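Local atomic coordinates of phosphotriesterase family protein (PDB entry 3PNZ), a protein that probably hydrolyses phosphorylated sugar lactones, as a zinc-dependent lactonase of the phosphotriesterase family with an amidohydrolase fold. Residues G114-Y119 with E124-D129; A254-V259 with D301-K306; P297-E302 with E311-K316. One frame throughout, in Å; residues are numbered along the deposited sequence.

Interaction 1 of 3, residues G114-Y119 with E124-D129; sequences GDFETY and ENTTTD. With PO4 (phosphate ion), chain M.
The short helix 119-124 is bracketed by two loops on the surface of the barrel, and Phe116 of the first loop reaches across to Asn125 and Thr126 of the second. One side of its ring, at CE1, lies 3.9 Å from Asn125 CB, while CE2 stands 3.9 Å from Thr126 OG1. Both partners come in obliquely, and the contact is van der Waals in kind, with no hydrogen bond between the segments. Phe116 carries its ring beside the backbone N (chi1 -68°), which sends it over the helix end; there it also meets the ring of Trp122, and Ile105 packs on it as well. The two polar side chains are tied down by the helix they follow: Asn125 ND2 bonds to the carbonyl of Glu121 and Thr126 OG1 to that of Trp122. Asn125 therefore offers its CB to the ring, whereas Thr126 puts the bonded hydroxyl oxygen itself beside CE2 and CZ. The backbone leaves helix 110-113 at Gly114 with positive phi, then passes through an inverse gamma turn centred on Asp115, whose bond from Phe116 N to Gly114 O (2.9 Å) is weak. Further along, Thr118 and Thr127 each occupy an N-cap position, their hydroxyls meeting the backbone N of Glu121 and of Lys130. Just after the second cap, a phosphate ion, probably from the crystallisation liquor, sits at the start of helix 128-140. Thr128 N donates to its O4 at 2.8 Å in a fairly straight bond (163°), and the hydroxyl of Thr128 lies near two phosphate oxygens in weak contacts. The positive end of the helix dipole would be expected to help hold this anion. Threonine N-caps and an anion bound by the backbone at a helix amino terminus are both classic features of helix starts.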
# COMPACT_ATOMS: atom_id res chain seq x y z
N GLY A 114 5.24 22.06 9.57
CA GLY A 114 5.82 22.88 10.61
C GLY A 114 7.33 22.80 10.59
O GLY A 114 7.90 21.94 9.90
N ASP A 115 7.98 23.68 11.33
CA ASP A 115 9.44 23.72 11.35
C ASP A 115 10.00 22.68 12.31
O ASP A 115 10.41 22.99 13.43
CB ASP A 115 9.93 25.12 11.74
CG ASP A 115 11.41 25.32 11.44
OD1 ASP A 115 11.96 24.55 10.62
OD2 ASP A 115 12.01 26.24 12.02
N PHE A 116 10.01 21.43 11.85
CA PHE A 116 10.55 20.33 12.64
C PHE A 116 11.74 19.71 11.91
O PHE A 116 11.75 19.63 10.68
CB PHE A 116 9.48 19.26 12.88
CG PHE A 116 8.36 19.71 13.78
CD1 PHE A 116 8.56 19.82 15.15
CD2 PHE A 116 7.11 19.99 13.27
CE1 PHE A 116 7.53 20.22 15.99
CE2 PHE A 116 6.07 20.39 14.09
CZ PHE A 116 6.28 20.50 15.46
N GLU A 117 12.73 19.26 12.67
CA GLU A 117 13.94 18.69 12.09
C GLU A 117 13.67 17.32 11.48
O GLU A 117 14.03 17.05 10.33
CB GLU A 117 15.04 18.58 13.15
CG GLU A 117 16.40 18.16 12.60
CD GLU A 117 16.99 19.19 11.65
OE1 GLU A 117 16.62 20.38 11.76
OE2 GLU A 117 17.82 18.81 10.79
N THR A 118 13.02 16.46 12.25
CA THR A 118 12.76 15.07 11.85
C THR A 118 11.28 14.74 12.00
O THR A 118 10.53 15.46 12.65
CB THR A 118 13.53 14.09 12.75
OG1 THR A 118 13.06 14.21 14.09
CG2 THR A 118 15.03 14.40 12.71
N TYR A 119 10.85 13.62 11.41
CA TYR A 119 9.48 13.18 11.57
C TYR A 119 9.19 12.84 13.02
O TYR A 119 8.08 13.06 13.51
CB TYR A 119 9.20 11.95 10.72
CG TYR A 119 9.33 12.17 9.24
CD1 TYR A 119 8.27 12.67 8.49
CD2 TYR A 119 10.51 11.83 8.58
CE1 TYR A 119 8.39 12.86 7.13
CE2 TYR A 119 10.63 12.01 7.22
CZ TYR A 119 9.57 12.52 6.50
OH TYR A 119 9.70 12.69 5.15
N GLU A 124 6.04 13.62 17.66
CA GLU A 124 6.07 13.68 19.12
C GLU A 124 5.43 14.97 19.64
O GLU A 124 4.73 14.97 20.65
CB GLU A 124 7.51 13.54 19.62
CG GLU A 124 7.66 13.70 21.13
CD GLU A 124 6.82 12.69 21.91
OE1 GLU A 124 7.25 11.52 22.02
OE2 GLU A 124 5.74 13.07 22.42
N ASN A 125 5.66 16.07 18.93
CA ASN A 125 5.26 17.39 19.42
C ASN A 125 3.99 17.96 18.79
O ASN A 125 3.68 19.15 18.96
CB ASN A 125 6.42 18.37 19.29
CG ASN A 125 7.59 17.99 20.17
OD1 ASN A 125 7.55 18.17 21.39
ND2 ASN A 125 8.64 17.44 19.57
N THR A 126 3.24 17.12 18.09
CA THR A 126 2.00 17.55 17.45
C THR A 126 0.85 16.74 18.03
O THR A 126 0.98 15.53 18.24
CB THR A 126 2.09 17.35 15.93
OG1 THR A 126 3.18 18.12 15.41
CG2 THR A 126 0.80 17.75 15.23
N THR A 127 -0.27 17.40 18.30
CA THR A 127 -1.41 16.71 18.92
C THR A 127 -2.01 15.73 17.92
O THR A 127 -1.89 15.92 16.72
CB THR A 127 -2.51 17.69 19.34
OG1 THR A 127 -3.05 18.33 18.18
CG2 THR A 127 -1.97 18.75 20.30
N THR A 128 -2.67 14.70 18.44
CA THR A 128 -3.33 13.73 17.58
C THR A 128 -4.27 14.44 16.60
O THR A 128 -4.31 14.11 15.41
CB THR A 128 -4.11 12.68 18.41
OG1 THR A 128 -3.21 12.05 19.35
CG2 THR A 128 -4.70 11.61 17.51
N ASP A 129 -5.00 15.44 17.08
CA ASP A 129 -5.97 16.13 16.22
C ASP A 129 -5.30 16.87 15.08
O ASP A 129 -5.82 16.92 13.96
CB ASP A 129 -6.85 17.07 17.05
CG ASP A 129 -7.83 16.32 17.94
OD1 ASP A 129 -7.94 15.08 17.81
OD2 ASP A 129 -8.48 16.97 18.79
P PO4 M . -2.98 14.00 22.37
O1 PO4 M . -4.48 14.07 22.15
O2 PO4 M . -2.57 12.56 22.58
O3 PO4 M . -2.60 14.80 23.59
O4 PO4 M . -2.28 14.56 21.16

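Interaction 2 of 3, residues A254-V259 with D301-K306; sequences AILYLV and DEANEK
Two helices of the outer layer of the TIM barrel come together here, helix 248-260 through residues 254-259 and the end of helix 289-305 through residues 301-306, with the CA atoms of Leu256 and Ala303 7.6 Å apart. At this closest point a leucine faces an alanine, and Lys306 adds its aliphatic chain at the rim. Leu256 CD2 rests against Ala303 CB at 4.3 Å, an apolar contact of buried groups, and its other methyl, CD1, lies 4.2 Å from Lys306 CE. The leucine thus spreads its fork over the last turn of the opposing helix, with one branch on the alanine and the other on the aliphatic part of the lysine; Phe308, in the following loop, also packs on Leu256. Lys306 is the first residue beyond the helix, and its chain, skewed at chi2 (-142°), curls back along the turn it has just left. Its backbone keeps the helical bond, Lys306 N donating to Glu302 O at 3.0 Å. Its ammonium reaches the side chain of the same residue in a salt bridge, Lys306 NZ meeting the anti lone pair of Glu302 OE2 at 2.9 Å.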
# COMPACT_ATOMS: atom_id res chain seq x y z
N ALA A 254 -0.84 -20.27 1.06
CA ALA A 254 -1.50 -19.48 2.10
C ALA A 254 -2.74 -18.80 1.53
O ALA A 254 -3.79 -18.73 2.17
CB ALA A 254 -0.53 -18.43 2.67
N ILE A 255 -2.62 -18.30 0.30
CA ILE A 255 -3.77 -17.71 -0.38
C ILE A 255 -4.87 -18.75 -0.56
O ILE A 255 -6.03 -18.49 -0.24
CB ILE A 255 -3.35 -17.13 -1.74
CG1 ILE A 255 -2.54 -15.85 -1.53
CG2 ILE A 255 -4.59 -16.83 -2.61
CD1 ILE A 255 -1.86 -15.35 -2.77
N LEU A 256 -4.50 -19.93 -1.04
CA LEU A 256 -5.49 -20.97 -1.30
C LEU A 256 -6.12 -21.51 -0.02
O LEU A 256 -7.29 -21.92 -0.02
CB LEU A 256 -4.90 -22.09 -2.16
CG LEU A 256 -4.54 -21.67 -3.59
CD1 LEU A 256 -3.89 -22.84 -4.31
CD2 LEU A 256 -5.78 -21.18 -4.33
N TYR A 257 -5.39 -21.49 1.09
CA TYR A 257 -6.01 -21.83 2.37
C TYR A 257 -7.13 -20.85 2.69
O TYR A 257 -8.24 -21.25 3.09
CB TYR A 257 -5.00 -21.87 3.52
CG TYR A 257 -5.68 -22.03 4.86
CD1 TYR A 257 -6.21 -23.25 5.25
CD2 TYR A 257 -5.83 -20.95 5.71
CE1 TYR A 257 -6.86 -23.40 6.46
CE2 TYR A 257 -6.48 -21.09 6.94
CZ TYR A 257 -6.98 -22.31 7.31
OH TYR A 257 -7.62 -22.45 8.52
N LEU A 258 -6.86 -19.56 2.54
CA LEU A 258 -7.88 -18.55 2.82
C LEU A 258 -9.07 -18.73 1.87
O LEU A 258 -10.22 -18.61 2.29
CB LEU A 258 -7.31 -17.14 2.74
CG LEU A 258 -6.49 -16.71 3.97
CD1 LEU A 258 -5.73 -15.42 3.69
CD2 LEU A 258 -7.40 -16.55 5.20
N VAL A 259 -8.78 -19.03 0.60
CA VAL A 259 -9.87 -19.30 -0.35
C VAL A 259 -10.70 -20.48 0.13
O VAL A 259 -11.93 -20.42 0.17
CB VAL A 259 -9.37 -19.53 -1.79
CG1 VAL A 259 -10.53 -19.94 -2.70
CG2 VAL A 259 -8.70 -18.27 -2.33
N ASP A 301 -2.75 -21.84 -13.23
CA ASP A 301 -2.44 -23.24 -13.50
C ASP A 301 -2.41 -24.05 -12.21
O ASP A 301 -3.05 -25.09 -12.11
CB ASP A 301 -1.12 -23.37 -14.24
CG ASP A 301 -0.87 -24.77 -14.76
OD1 ASP A 301 0.24 -25.30 -14.57
OD2 ASP A 301 -1.82 -25.35 -15.34
N GLU A 302 -1.68 -23.55 -11.22
CA GLU A 302 -1.54 -24.27 -9.96
C GLU A 302 -2.89 -24.36 -9.22
O GLU A 302 -3.25 -25.43 -8.72
CB GLU A 302 -0.46 -23.63 -9.07
CG GLU A 302 -0.17 -24.44 -7.82
CD GLU A 302 1.00 -23.90 -7.01
OE1 GLU A 302 1.64 -22.91 -7.42
OE2 GLU A 302 1.27 -24.49 -5.94
N ALA A 303 -3.63 -23.26 -9.17
CA ALA A 303 -4.95 -23.29 -8.53
C ALA A 303 -5.88 -24.28 -9.23
O ALA A 303 -6.60 -25.04 -8.57
CB ALA A 303 -5.57 -21.90 -8.52
N ASN A 304 -5.88 -24.25 -10.56
CA ASN A 304 -6.69 -25.18 -11.35
C ASN A 304 -6.29 -26.62 -11.02
O ASN A 304 -7.15 -27.47 -10.83
CB ASN A 304 -6.50 -24.93 -12.85
CG ASN A 304 -7.25 -23.70 -13.35
OD1 ASN A 304 -8.12 -23.16 -12.68
ND2 ASN A 304 -6.91 -23.26 -14.56
N GLU A 305 -4.99 -26.88 -10.96
CA GLU A 305 -4.50 -28.22 -10.65
C GLU A 305 -5.00 -28.68 -9.27
O GLU A 305 -5.30 -29.85 -9.07
CB GLU A 305 -2.97 -28.29 -10.72
CG GLU A 305 -2.41 -28.24 -12.15
CD GLU A 305 -0.88 -28.27 -12.22
OE1 GLU A 305 -0.20 -28.29 -11.16
OE2 GLU A 305 -0.35 -28.28 -13.36
N LYS A 306 -5.09 -27.74 -8.33
CA LYS A 306 -5.51 -28.09 -6.98
C LYS A 306 -7.02 -28.03 -6.78
O LYS A 306 -7.51 -28.17 -5.66
CB LYS A 306 -4.81 -27.20 -5.95
CG LYS A 306 -3.28 -27.29 -5.98
CD LYS A 306 -2.70 -27.23 -4.59
CE LYS A 306 -1.48 -26.33 -4.51
NZ LYS A 306 -0.28 -26.88 -5.18

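Interaction 3 of 3, residues P297-E302 with E311-K316; sequences PRFIDE and EKLVKK
Glu302 OE1 is gripped side-on by one arginine of its own helix, accepting from Arg298 NH1 at 2.8 Å and from Arg298 NE at 3.0 Å. Both nitrogens hold the same oxygen, which lies close to the guanidinium plane, so the pair is fixed in rotation along the flank of helix 289-305. Lys306 takes the other carboxylate oxygen, so the glutamate is shared between two positive charges, which would be expected to stabilise its ionised form.

On the side of this helix that faces residues 311-316 the contact is mostly apolar. The short axes approach to 9.2 Å and run at 136°, closer to antiparallel than to perpendicular. Val314 CG2 fits between two side chains, 3.7 Å from Phe299 CD2 and 3.6 Å from Ile300 CG1. With CG anti to the backbone N (chi1 176°), Phe299 turns its ring toward the second helix, and Leu313 CB meets the ring edge near its plane, 3.8 Å from CE2. Trp295 and Phe317 also meet this ring, which is therefore buried among aromatic and aliphatic groups. Nearer the connecting loop, Ile300 CG2 lies 3.6 Å from Glu311 CD. The CB of that glutamate points away from the first helix, but a bend at chi2 (86°) folds the chain back over the isoleucine. Lys316 faces elsewhere, toward salt bridges with Glu264 and Asp265. Two consecutive helices joined by a short loop and packed mainly through apolar side chains form a splayed helical hairpin (helix-loop-helix), here on the outside of the TIM barrel.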
# COMPACT_ATOMS: atom_id res chain seq x y z
N PRO A 297 -0.30 -16.44 -14.74
CA PRO A 297 -0.45 -17.73 -15.41
C PRO A 297 -0.08 -18.91 -14.51
O PRO A 297 -0.72 -19.95 -14.57
CB PRO A 297 0.51 -17.62 -16.60
CG PRO A 297 0.64 -16.17 -16.85
CD PRO A 297 0.55 -15.51 -15.50
N ARG A 298 0.94 -18.74 -13.68
CA ARG A 298 1.32 -19.83 -12.78
C ARG A 298 0.25 -20.07 -11.73
O ARG A 298 -0.13 -21.21 -11.46
CB ARG A 298 2.66 -19.57 -12.10
CG ARG A 298 3.02 -20.70 -11.15
CD ARG A 298 3.72 -20.21 -9.93
NE ARG A 298 3.57 -21.14 -8.82
CZ ARG A 298 4.57 -21.55 -8.05
NH1 ARG A 298 4.34 -22.39 -7.05
NH2 ARG A 298 5.80 -21.12 -8.30
N PHE A 299 -0.25 -18.99 -11.14
CA PHE A 299 -1.30 -19.13 -10.13
C PHE A 299 -2.54 -19.81 -10.70
O PHE A 299 -3.11 -20.70 -10.07
CB PHE A 299 -1.69 -17.79 -9.51
CG PHE A 299 -2.82 -17.92 -8.53
CD1 PHE A 299 -2.58 -18.31 -7.22
CD2 PHE A 299 -4.14 -17.73 -8.94
CE1 PHE A 299 -3.63 -18.46 -6.32
CE2 PHE A 299 -5.18 -17.89 -8.05
CZ PHE A 299 -4.93 -18.26 -6.74
N ILE A 300 -2.96 -19.37 -11.87
CA ILE A 300 -4.12 -19.97 -12.52
C ILE A 300 -3.91 -21.47 -12.69
O ILE A 300 -4.76 -22.27 -12.32
CB ILE A 300 -4.42 -19.29 -13.87
CG1 ILE A 300 -4.88 -17.85 -13.63
CG2 ILE A 300 -5.49 -20.07 -14.62
CD1 ILE A 300 -5.06 -17.05 -14.91
N ASP A 301 -2.75 -21.84 -13.23
CA ASP A 301 -2.44 -23.24 -13.50
C ASP A 301 -2.41 -24.05 -12.21
O ASP A 301 -3.05 -25.09 -12.11
CB ASP A 301 -1.12 -23.37 -14.24
CG ASP A 301 -0.87 -24.77 -14.76
OD1 ASP A 301 0.24 -25.30 -14.57
OD2 ASP A 301 -1.82 -25.35 -15.34
N GLU A 302 -1.68 -23.55 -11.22
CA GLU A 302 -1.54 -24.27 -9.96
C GLU A 302 -2.89 -24.36 -9.22
O GLU A 302 -3.25 -25.43 -8.72
CB GLU A 302 -0.46 -23.63 -9.07
CG GLU A 302 -0.17 -24.44 -7.82
CD GLU A 302 1.00 -23.90 -7.01
OE1 GLU A 302 1.64 -22.91 -7.42
OE2 GLU A 302 1.27 -24.49 -5.94
N GLU A 311 -8.98 -18.78 -12.76
CA GLU A 311 -9.30 -17.57 -13.50
C GLU A 311 -10.23 -16.66 -12.70
O GLU A 311 -10.05 -15.44 -12.67
CB GLU A 311 -9.93 -17.93 -14.86
CG GLU A 311 -8.98 -18.70 -15.78
CD GLU A 311 -8.99 -20.22 -15.56
OE1 GLU A 311 -9.45 -20.69 -14.49
OE2 GLU A 311 -8.53 -20.95 -16.47
N LYS A 312 -11.21 -17.26 -12.03
CA LYS A 312 -12.15 -16.50 -11.22
C LYS A 312 -11.42 -15.83 -10.05
O LYS A 312 -11.69 -14.67 -9.72
CB LYS A 312 -13.25 -17.40 -10.66
CG LYS A 312 -14.28 -16.66 -9.83
CD LYS A 312 -15.31 -17.61 -9.22
CE LYS A 312 -16.39 -16.85 -8.46
NZ LYS A 312 -17.41 -17.75 -7.85
N LEU A 313 -10.50 -16.56 -9.44
CA LEU A 313 -9.74 -16.04 -8.30
C LEU A 313 -8.87 -14.86 -8.73
O LEU A 313 -8.78 -13.87 -8.02
CB LEU A 313 -8.90 -17.14 -7.66
CG LEU A 313 -9.74 -18.18 -6.93
CD1 LEU A 313 -8.87 -19.35 -6.47
CD2 LEU A 313 -10.49 -17.56 -5.75
N VAL A 314 -8.21 -14.98 -9.88
CA VAL A 314 -7.40 -13.88 -10.38
C VAL A 314 -8.26 -12.64 -10.62
O VAL A 314 -7.86 -11.52 -10.31
CB VAL A 314 -6.63 -14.26 -11.66
CG1 VAL A 314 -6.13 -13.01 -12.38
CG2 VAL A 314 -5.47 -15.21 -11.30
N LYS A 315 -9.46 -12.84 -11.15
CA LYS A 315 -10.36 -11.71 -11.35
C LYS A 315 -10.72 -11.05 -10.01
O LYS A 315 -10.78 -9.83 -9.92
CB LYS A 315 -11.63 -12.15 -12.09
CG LYS A 315 -12.53 -10.99 -12.48
CD LYS A 315 -13.90 -11.48 -12.90
CE LYS A 315 -14.92 -10.34 -12.85
NZ LYS A 315 -14.43 -9.15 -13.61
N LYS A 316 -10.94 -11.86 -8.98
CA LYS A 316 -11.20 -11.31 -7.66
C LYS A 316 -9.99 -10.57 -7.09
O LYS A 316 -10.12 -9.43 -6.65
CB LYS A 316 -11.70 -12.38 -6.69
CG LYS A 316 -13.06 -12.93 -7.09
CD LYS A 316 -13.70 -13.76 -6.02
CE LYS A 316 -15.21 -13.88 -6.29
NZ LYS A 316 -15.87 -14.60 -5.19

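Interactions 2 and 3 are neighbours, their centres 8 Å apart, and both use helix 289-305, which thereby meets helix 248-260 and helix 310-325. Their apolar groups run together: Leu256 CD2 lies 3.9 Å from Phe299 CZ, and Val259 CG1 is 3.9 Å from Leu313 CD2, so the three helices enclose one continuous apolar cluster. Interaction 1 stands apart, on the opposite side of the chain's centre, about 46 Å from interaction 2 between centres. All three sit 22 to 24 Å from the chain's centre, and none includes the zinc ligands His22, His24, Lys154, His187, His215 and Asp272; Lys154 is carboxylated.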